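Local coordinates for agenet domain-containing protein (Arabidopsis thaliana, PDB 6IE4) that binds methylated histone H3 tails through a tandem pair of Agenet domains and so probably acts as a reader of chromatin marks, at residues A[53-58]-A[68-73]; A[97-102]-A[110-115]; A[18-23]-A[36-41]. All blocks are in the same frame, centred on the assembly; numbering follows the deposited sequence.

Contact 1: residues A[53-58]-A[68-73]; sequences QVEYTT and PLKEVV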
loop_
_atom_site.group_PDB
_atom_site.type_symbol
_atom_site.label_atom_id
_atom_site.label_comp_id
_atom_site.label_asym_id
_atom_site.label_seq_id
_atom_site.Cartn_x
_atom_site.Cartn_y
_atom_site.Cartn_z
ATOM N N GLN A 53 -14.088 -3.674 -10.247
ATOM C CA GLN A 53 -14.182 -4.380 -8.980
ATOM C C GLN A 53 -12.924 -5.212 -8.778
ATOM O O GLN A 53 -12.435 -5.859 -9.707
ATOM C CB GLN A 53 -15.409 -5.308 -8.946
ATOM C CG GLN A 53 -15.639 -6.016 -7.624
ATOM C CD GLN A 53 -16.430 -7.322 -7.773
ATOM O OE1 GLN A 53 -16.508 -7.899 -8.865
ATOM N NE2 GLN A 53 -17.046 -7.770 -6.681
ATOM N N VAL A 54 -12.391 -5.173 -7.564
ATOM C CA VAL A 54 -11.114 -5.798 -7.265
ATOM C C VAL A 54 -11.322 -6.812 -6.138
ATOM O O VAL A 54 -12.358 -6.847 -5.475
ATOM C CB VAL A 54 -10.035 -4.760 -6.875
ATOM C CG1 VAL A 54 -9.621 -3.902 -8.079
ATOM C CG2 VAL A 54 -10.533 -3.856 -5.748
ATOM N N GLU A 55 -10.286 -7.595 -5.883
ATOM C CA GLU A 55 -10.268 -8.526 -4.769
ATOM C C GLU A 55 -8.948 -8.303 -4.058
ATOM O O GLU A 55 -7.884 -8.436 -4.665
ATOM C CB GLU A 55 -10.418 -9.970 -5.254
ATOM C CG GLU A 55 -9.860 -11.057 -4.345
ATOM C CD GLU A 55 -10.295 -12.455 -4.795
ATOM O OE1 GLU A 55 -11.464 -12.620 -5.207
ATOM O OE2 GLU A 55 -9.454 -13.380 -4.780
ATOM N N TYR A 56 -9.028 -7.899 -2.797
ATOM C CA TYR A 56 -7.843 -7.635 -2.001
ATOM C C TYR A 56 -7.111 -8.937 -1.745
ATOM O O TYR A 56 -7.735 -9.982 -1.541
ATOM C CB TYR A 56 -8.220 -6.973 -0.679
ATOM C CG TYR A 56 -8.809 -5.586 -0.794
ATOM C CD1 TYR A 56 -10.062 -5.385 -1.360
ATOM C CD2 TYR A 56 -8.150 -4.489 -0.261
ATOM C CE1 TYR A 56 -10.617 -4.123 -1.445
ATOM C CE2 TYR A 56 -8.696 -3.222 -0.334
ATOM C CZ TYR A 56 -9.926 -3.047 -0.933
ATOM O OH TYR A 56 -10.484 -1.794 -1.009
ATOM N N THR A 57 -5.786 -8.896 -1.820
ATOM C CA THR A 57 -5.053 -10.110 -1.501
ATOM C C THR A 57 -4.850 -10.321 -0.007
ATOM O O THR A 57 -4.653 -11.466 0.399
ATOM C CB THR A 57 -3.715 -10.158 -2.239
ATOM O OG1 THR A 57 -2.880 -9.099 -1.780
ATOM C CG2 THR A 57 -3.943 -10.005 -3.740
ATOM N N THR A 58 -4.911 -9.278 0.831
ATOM C CA THR A 58 -4.677 -9.480 2.266
ATOM C C THR A 58 -5.824 -9.101 3.194
ATOM O O THR A 58 -5.691 -9.308 4.394
ATOM C CB THR A 58 -3.423 -8.720 2.737
ATOM O OG1 THR A 58 -3.745 -7.344 2.935
ATOM C CG2 THR A 58 -2.302 -8.848 1.717
ATOM N N PRO A 68 -12.238 -13.649 0.649
ATOM C CA PRO A 68 -11.404 -12.479 0.379
ATOM C C PRO A 68 -12.261 -11.263 0.072
ATOM O O PRO A 68 -13.283 -11.348 -0.612
ATOM C CB PRO A 68 -10.594 -12.906 -0.844
ATOM C CG PRO A 68 -10.542 -14.393 -0.759
ATOM C CD PRO A 68 -11.839 -14.820 -0.150
ATOM N N LEU A 69 -11.812 -10.110 0.552
ATOM C CA LEU A 69 -12.595 -8.905 0.361
ATOM C C LEU A 69 -12.606 -8.506 -1.110
ATOM O O LEU A 69 -11.618 -8.659 -1.841
ATOM C CB LEU A 69 -12.030 -7.763 1.212
ATOM C CG LEU A 69 -12.701 -6.384 1.089
ATOM C CD1 LEU A 69 -14.200 -6.477 1.298
ATOM C CD2 LEU A 69 -12.092 -5.367 2.049
ATOM N N LYS A 70 -13.737 -7.962 -1.527
ATOM C CA LYS A 70 -14.009 -7.612 -2.905
ATOM C C LYS A 70 -14.730 -6.287 -2.838
ATOM O O LYS A 70 -15.431 -6.009 -1.869
ATOM C CB LYS A 70 -14.877 -8.630 -3.652
ATOM C CG LYS A 70 -14.190 -9.911 -4.090
ATOM C CD LYS A 70 -15.230 -10.920 -4.591
ATOM C CE LYS A 70 -14.576 -12.242 -4.984
ATOM N NZ LYS A 70 -15.584 -13.297 -5.292
ATOM N N GLU A 71 -14.539 -5.464 -3.858
ATOM C CA GLU A 71 -15.002 -4.092 -3.746
ATOM C C GLU A 71 -14.970 -3.420 -5.108
ATOM O O GLU A 71 -14.079 -3.684 -5.920
ATOM C CB GLU A 71 -14.140 -3.316 -2.747
ATOM C CG GLU A 71 -14.817 -2.068 -2.267
ATOM C CD GLU A 71 -14.245 -1.578 -0.963
ATOM O OE1 GLU A 71 -14.589 -2.174 0.085
ATOM O OE2 GLU A 71 -13.460 -0.606 -0.977
ATOM N N VAL A 72 -15.981 -2.604 -5.367
ATOM C CA VAL A 72 -16.009 -1.764 -6.558
ATOM C C VAL A 72 -15.355 -0.432 -6.211
ATOM O O VAL A 72 -15.713 0.208 -5.215
ATOM C CB VAL A 72 -17.448 -1.565 -7.062
ATOM C CG1 VAL A 72 -17.462 -0.557 -8.163
ATOM C CG2 VAL A 72 -18.059 -2.895 -7.516
ATOM N N VAL A 73 -14.389 -0.017 -7.020
ATOM C CA VAL A 73 -13.687 1.243 -6.816
ATOM C C VAL A 73 -13.649 1.997 -8.141
ATOM O O VAL A 73 -13.988 1.463 -9.195
ATOM C CB VAL A 73 -12.252 1.037 -6.275
ATOM C CG1 VAL A 73 -12.277 0.577 -4.828
ATOM C CG2 VAL A 73 -11.495 0.034 -7.128
#
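Y56 meets L69 with its CG beside the backbone N, anti to the carbonyl carbon (chi1 -66°). L69 holds CG anti to its own backbone N (chi1 177°), which brings its branch up against the CD1 side of the tyrosine ring. L69 CD2 sits over one face of the ring, 4.1 Å from its centroid, in a CH-pi contact, and L69 CG approaches Y56 CD1 at 3.7 Å. E71 CB touches the ring at its edge, and the extended E71 chain carries its carboxylate to the phenol, turned 70° from the ring plane; the bond from Y56 OH to E71 OE2 is weak, at 3.2 Å. The backbones pair antiparallel: V54 N donates to E71 O at 2.8 Å, E71 N returns a bond to V54 O, and Y56 N reaches L69 O at 2.9 Å. Q53, E55 and K70 occupy the face opposite V54 and E71. E55 and K70 lie side by side, OE1 and NZ 4.2 Å apart, opposite charges beyond salt-bridge range, and E55 CD rests 4.0 Å from P68 CB. An alanine in place of E55 would probably leave a gap beside P68 and the K70 ammonium without this nearby negative charge. Q53 passes its amide NE2 near K70 CB, while OE1 is hydrogen-bonded to T40 OG1. Y56 and L69 pack against a basic side chain of the bound peptide, and E71 OE2 adds a long, weak ion pair to the peptide: an aromatic and acidic peptide-binding surface on the SH3-like sheet of the Agenet domain.

Contact 2: residues A[97-102]-A[110-115]; sequences GEEVDA and EGDVTE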
loop_
_atom_site.group_PDB
_atom_site.type_symbol
_atom_site.label_atom_id
_atom_site.label_comp_id
_atom_site.label_asym_id
_atom_site.label_seq_id
_atom_site.Cartn_x
_atom_site.Cartn_y
_atom_site.Cartn_z
ATOM N N GLY A 97 14.353 11.356 6.924
ATOM C CA GLY A 97 13.615 12.211 6.038
ATOM C C GLY A 97 13.193 11.552 4.751
ATOM O O GLY A 97 12.394 12.131 4.017
ATOM N N GLU A 98 13.806 10.425 4.407
ATOM C CA GLU A 98 13.316 9.605 3.312
ATOM C C GLU A 98 11.827 9.305 3.461
ATOM O O GLU A 98 11.347 8.949 4.538
ATOM C CB GLU A 98 14.112 8.305 3.225
ATOM C CG GLU A 98 14.014 7.668 1.849
ATOM C CD GLU A 98 15.246 6.874 1.454
ATOM O OE1 GLU A 98 16.199 6.731 2.275
ATOM O OE2 GLU A 98 15.251 6.404 0.293
ATOM N N GLU A 99 11.090 9.425 2.363
ATOM C CA GLU A 99 9.742 8.893 2.354
ATOM C C GLU A 99 9.775 7.412 2.063
ATOM O O GLU A 99 10.501 6.949 1.182
ATOM C CB GLU A 99 8.857 9.590 1.332
ATOM C CG GLU A 99 8.442 10.870 1.899
ATOM C CD GLU A 99 7.196 10.764 2.747
ATOM O OE1 GLU A 99 6.393 9.837 2.484
ATOM O OE2 GLU A 99 7.073 11.557 3.727
ATOM N N VAL A 100 8.931 6.681 2.782
ATOM C CA VAL A 100 8.927 5.232 2.783
ATOM C C VAL A 100 7.483 4.793 2.912
ATOM O O VAL A 100 6.591 5.584 3.211
ATOM C CB VAL A 100 9.747 4.630 3.943
ATOM C CG1 VAL A 100 11.224 5.025 3.875
ATOM C CG2 VAL A 100 9.135 5.077 5.257
ATOM N N ASP A 101 7.264 3.518 2.672
ATOM C CA ASP A 101 6.009 2.851 2.949
ATOM C C ASP A 101 6.390 1.747 3.906
ATOM O O ASP A 101 7.373 1.041 3.665
ATOM C CB ASP A 101 5.335 2.248 1.707
ATOM C CG ASP A 101 4.682 3.274 0.811
ATOM O OD1 ASP A 101 4.389 4.410 1.251
ATOM O OD2 ASP A 101 4.425 2.903 -0.349
ATOM N N ALA A 102 5.682 1.649 5.013
ATOM C CA ALA A 102 5.878 0.540 5.924
ATOM C C ALA A 102 4.757 -0.462 5.716
ATOM O O ALA A 102 3.630 -0.078 5.401
ATOM C CB ALA A 102 5.914 1.027 7.377
ATOM N N GLU A 110 2.322 5.115 4.167
ATOM C CA GLU A 110 3.353 6.071 3.821
ATOM C C GLU A 110 3.658 6.931 5.038
ATOM O O GLU A 110 2.748 7.347 5.763
ATOM C CB GLU A 110 2.903 6.943 2.654
ATOM C CG GLU A 110 3.787 8.149 2.436
ATOM C CD GLU A 110 3.223 9.166 1.461
ATOM O OE1 GLU A 110 2.094 8.987 0.961
ATOM O OE2 GLU A 110 3.930 10.161 1.201
ATOM N N GLY A 111 4.944 7.205 5.239
ATOM C CA GLY A 111 5.409 7.934 6.404
ATOM C C GLY A 111 6.816 8.435 6.174
ATOM O O GLY A 111 7.485 8.035 5.210
ATOM N N ASP A 112 7.226 9.380 7.026
ATOM C CA ASP A 112 8.592 9.891 7.025
ATOM C C ASP A 112 9.448 9.074 7.983
ATOM O O ASP A 112 8.950 8.559 8.977
ATOM C CB ASP A 112 8.647 11.371 7.428
ATOM C CG ASP A 112 7.676 12.261 6.627
ATOM O OD1 ASP A 112 6.467 12.297 6.962
ATOM O OD2 ASP A 112 8.132 12.969 5.693
ATOM N N VAL A 113 10.749 8.976 7.693
ATOM C CA VAL A 113 11.706 8.392 8.630
ATOM C C VAL A 113 12.223 9.497 9.535
ATOM O O VAL A 113 12.842 10.457 9.065
ATOM C CB VAL A 113 12.881 7.733 7.893
ATOM C CG1 VAL A 113 13.877 7.155 8.883
ATOM C CG2 VAL A 113 12.404 6.659 6.944
ATOM N N THR A 114 12.039 9.341 10.842
ATOM C CA THR A 114 12.479 10.401 11.731
ATOM C C THR A 114 13.739 10.035 12.481
ATOM O O THR A 114 14.467 10.938 12.907
ATOM C CB THR A 114 11.396 10.766 12.750
ATOM O OG1 THR A 114 10.960 9.590 13.430
ATOM C CG2 THR A 114 10.214 11.423 12.063
ATOM N N GLU A 115 14.031 8.745 12.613
ATOM C CA GLU A 115 15.194 8.291 13.351
ATOM C C GLU A 115 15.750 7.032 12.697
ATOM O O GLU A 115 14.984 6.152 12.285
ATOM C CB GLU A 115 14.810 8.044 14.812
ATOM C CG GLU A 115 15.936 7.633 15.725
ATOM C CD GLU A 115 15.677 8.030 17.173
ATOM O OE1 GLU A 115 14.502 7.988 17.610
ATOM O OE2 GLU A 115 16.655 8.380 17.869
#
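E99 lies between E110 and D112, its carboxylate turned nearly perpendicular to both: the planes are 87° apart with E110 and 90° with D112. The bend at chi2 of E99 (-87°) swings the group over the neighbouring strand, so that OE1 comes 2.8 Å from E110 OE2 and OE2 comes 2.6 Å from D112 OD2. Three acids gathered this closely may favour a proton on one of them; R127 offers D112 a long, weak ion pair. D101 points its OD1 at the flank of E110, 3.3 Å from CB, yet its carboxylate is held elsewhere, by a salt bridge from R141 NE to OD2 and a hydrogen bond between H143 ND1 and OD1. These residues lie on one face of the beta hairpin formed by strands 99-104 and 107-117, in what is probably the second Agenet module. On the opposite face V100 and V113 cross at about a right angle, V100 CG1 to V113 CG2 being 3.7 Å, while V100 CG2 leans on G111 O. G111, a glycine, makes the hydrogen-bonded pair with V100: V100 N to G111 O and G111 N to V100 O, both 3.1 Å. Further along, V113 N donates to E98 O at 3.2 Å, and G97 N to V113 O at 2.8 Å. Beyond V113, T114 and E115 form a classic beta bulge opposite S123.

Contact 3: residues A[18-23]-A[36-41]; sequences SAVEIS and GKVITI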
loop_
_atom_site.group_PDB
_atom_site.type_symbol
_atom_site.label_atom_id
_atom_site.label_comp_id
_atom_site.label_asym_id
_atom_site.label_seq_id
_atom_site.Cartn_x
_atom_site.Cartn_y
_atom_site.Cartn_z
ATOM N N SER A 18 -5.104 -8.923 -13.251
ATOM C CA SER A 18 -3.796 -8.307 -13.092
ATOM C C SER A 18 -3.614 -7.713 -11.700
ATOM O O SER A 18 -4.557 -7.189 -11.100
ATOM C CB SER A 18 -3.596 -7.220 -14.139
ATOM O OG SER A 18 -3.944 -7.730 -15.406
ATOM N N ALA A 19 -2.395 -7.834 -11.184
ATOM C CA ALA A 19 -2.069 -7.310 -9.872
ATOM C C ALA A 19 -2.139 -5.790 -9.882
ATOM O O ALA A 19 -1.825 -5.137 -10.876
ATOM C CB ALA A 19 -0.671 -7.763 -9.459
ATOM N N VAL A 20 -2.548 -5.221 -8.754
ATOM C CA VAL A 20 -2.721 -3.782 -8.616
ATOM C C VAL A 20 -2.435 -3.443 -7.164
ATOM O O VAL A 20 -2.374 -4.326 -6.304
ATOM C CB VAL A 20 -4.153 -3.314 -8.975
ATOM C CG1 VAL A 20 -4.424 -3.452 -10.449
ATOM C CG2 VAL A 20 -5.180 -4.067 -8.156
ATOM N N GLU A 21 -2.251 -2.156 -6.891
ATOM C CA GLU A 21 -2.360 -1.622 -5.541
ATOM C C GLU A 21 -3.575 -0.715 -5.469
ATOM O O GLU A 21 -4.008 -0.161 -6.479
ATOM C CB GLU A 21 -1.084 -0.874 -5.137
ATOM C CG GLU A 21 0.194 -1.694 -5.330
ATOM C CD GLU A 21 1.429 -1.012 -4.767
ATOM O OE1 GLU A 21 1.388 0.229 -4.556
ATOM O OE2 GLU A 21 2.435 -1.728 -4.522
ATOM N N ILE A 22 -4.076 -0.488 -4.253
ATOM C CA ILE A 22 -5.436 0.016 -4.058
ATOM C C ILE A 22 -5.403 1.144 -3.040
ATOM O O ILE A 22 -5.085 0.918 -1.873
ATOM C CB ILE A 22 -6.411 -1.065 -3.584
ATOM C CG1 ILE A 22 -6.576 -2.157 -4.628
ATOM C CG2 ILE A 22 -7.772 -0.446 -3.295
ATOM C CD1 ILE A 22 -7.308 -3.375 -4.077
ATOM N N SER A 23 -5.668 2.360 -3.495
ATOM C CA SER A 23 -5.885 3.493 -2.624
ATOM C C SER A 23 -7.350 3.553 -2.206
ATOM O O SER A 23 -8.189 2.756 -2.628
ATOM C CB SER A 23 -5.497 4.794 -3.303
ATOM O OG SER A 23 -6.383 5.813 -2.877
ATOM N N GLY A 36 -3.923 -6.053 -4.406
ATOM C CA GLY A 36 -5.051 -6.818 -4.880
ATOM C C GLY A 36 -4.982 -7.163 -6.354
ATOM O O GLY A 36 -3.922 -7.128 -6.985
ATOM N N LYS A 37 -6.160 -7.428 -6.915
ATOM C CA LYS A 37 -6.302 -7.948 -8.267
ATOM C C LYS A 37 -7.628 -7.473 -8.833
ATOM O O LYS A 37 -8.630 -7.383 -8.117
ATOM C CB LYS A 37 -6.306 -9.484 -8.323
ATOM C CG LYS A 37 -4.957 -10.173 -8.444
ATOM C CD LYS A 37 -4.998 -11.571 -7.776
ATOM C CE LYS A 37 -6.406 -12.194 -7.872
ATOM N NZ LYS A 37 -6.396 -13.677 -8.049
ATOM N N VAL A 38 -7.651 -7.257 -10.136
ATOM C CA VAL A 38 -8.858 -6.813 -10.809
ATOM C C VAL A 38 -9.683 -8.057 -11.105
ATOM O O VAL A 38 -9.128 -9.113 -11.425
ATOM C CB VAL A 38 -8.540 -6.029 -12.093
ATOM C CG1 VAL A 38 -9.826 -5.516 -12.723
ATOM C CG2 VAL A 38 -7.616 -4.860 -11.801
ATOM N N ILE A 39 -10.990 -7.964 -10.886
ATOM C CA ILE A 39 -11.917 -9.074 -11.106
ATOM C C ILE A 39 -12.792 -8.823 -12.319
ATOM O O ILE A 39 -12.963 -9.701 -13.165
ATOM C CB ILE A 39 -12.818 -9.293 -9.872
ATOM C CG1 ILE A 39 -12.062 -9.693 -8.629
ATOM C CG2 ILE A 39 -13.931 -10.295 -10.197
ATOM C CD1 ILE A 39 -13.058 -9.818 -7.470
ATOM N N THR A 40 -13.367 -7.623 -12.399
ATOM C CA THR A 40 -14.363 -7.279 -13.403
ATOM C C THR A 40 -14.131 -5.840 -13.829
ATOM O O THR A 40 -14.145 -4.922 -13.002
ATOM C CB THR A 40 -15.797 -7.494 -12.885
ATOM O OG1 THR A 40 -15.963 -6.867 -11.603
ATOM C CG2 THR A 40 -16.151 -8.991 -12.798
ATOM N N ILE A 41 -13.843 -5.677 -15.113
ATOM C CA ILE A 41 -13.856 -4.413 -15.835
ATOM C C ILE A 41 -15.279 -4.289 -16.362
ATOM O O ILE A 41 -15.920 -5.323 -16.597
ATOM C CB ILE A 41 -12.790 -4.429 -16.946
ATOM C CG1 ILE A 41 -11.417 -4.114 -16.353
ATOM C CG2 ILE A 41 -13.127 -3.503 -18.111
ATOM C CD1 ILE A 41 -11.399 -2.850 -15.515
#
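The hairpin of strands 19-22 and 32-40 in the Agenet domain is joined here, V20 and S18 meeting G36 and V38 through backbone bonds and a small apolar patch. V38 N donates to S18 O at 3.2 Å. V20 and G36 form the hydrogen-bonded antiparallel pair: G36 N reaches V20 O at 3.0 Å with a nearly straight N-H...O angle of 168°, whereas V20 N approaches G36 O, 2.9 Å away, from well above the carbonyl plane rather than on a lone pair. V20 has CG1 anti to the carbonyl carbon (chi1 -69°), which sends this methyl to V38 CG2 at 3.7 Å, the two valines crossing at about a right angle. The other methyl, CG2, leans on the G36 carbonyl, 3.5 Å from its O. G36 carries no side chain, and I22 CD1 comes over its CA at 4.2 Å; the same isoleucine also packs on V54 and Y56. A19 and K37 lie on the face opposite V20, where the K37 chain passes S18 O with CG 4.0 Å away and then bends. S18 OG is bound to K15 O. E21 turns from the partner strand and makes salt bridges with R79 and R141. The short segments 19-22 and 36-40 run at 110° to each other, far from flat antiparallel pairing and consistent with a strongly coiled sheet, with V20, I22 and V38 on one side, as in the small curled barrel of SH3-like domains.

Overall arrangement
Contacts 1 and 3 are neighbours in one Agenet domain, their centres about 7 Å apart, because strands 32-40 and 51-56 pair: E55 N lies 2.8 Å from K37 O and Q53 O the same distance from I39 N, both probable hydrogen bonds. The bound peptide lies on contact 1. Contact 2 is on the opposite side of the chain's centre, about 27 Å from contact 1 and about 26 Å from contact 3 between centres, with nearest atoms about 11 Å and about 6 Å away. It is still part of the same sheet, since strand 107-117 pairs with strand 32-40. R141 joins the two regions further, salt-bridged to both D101 and E21.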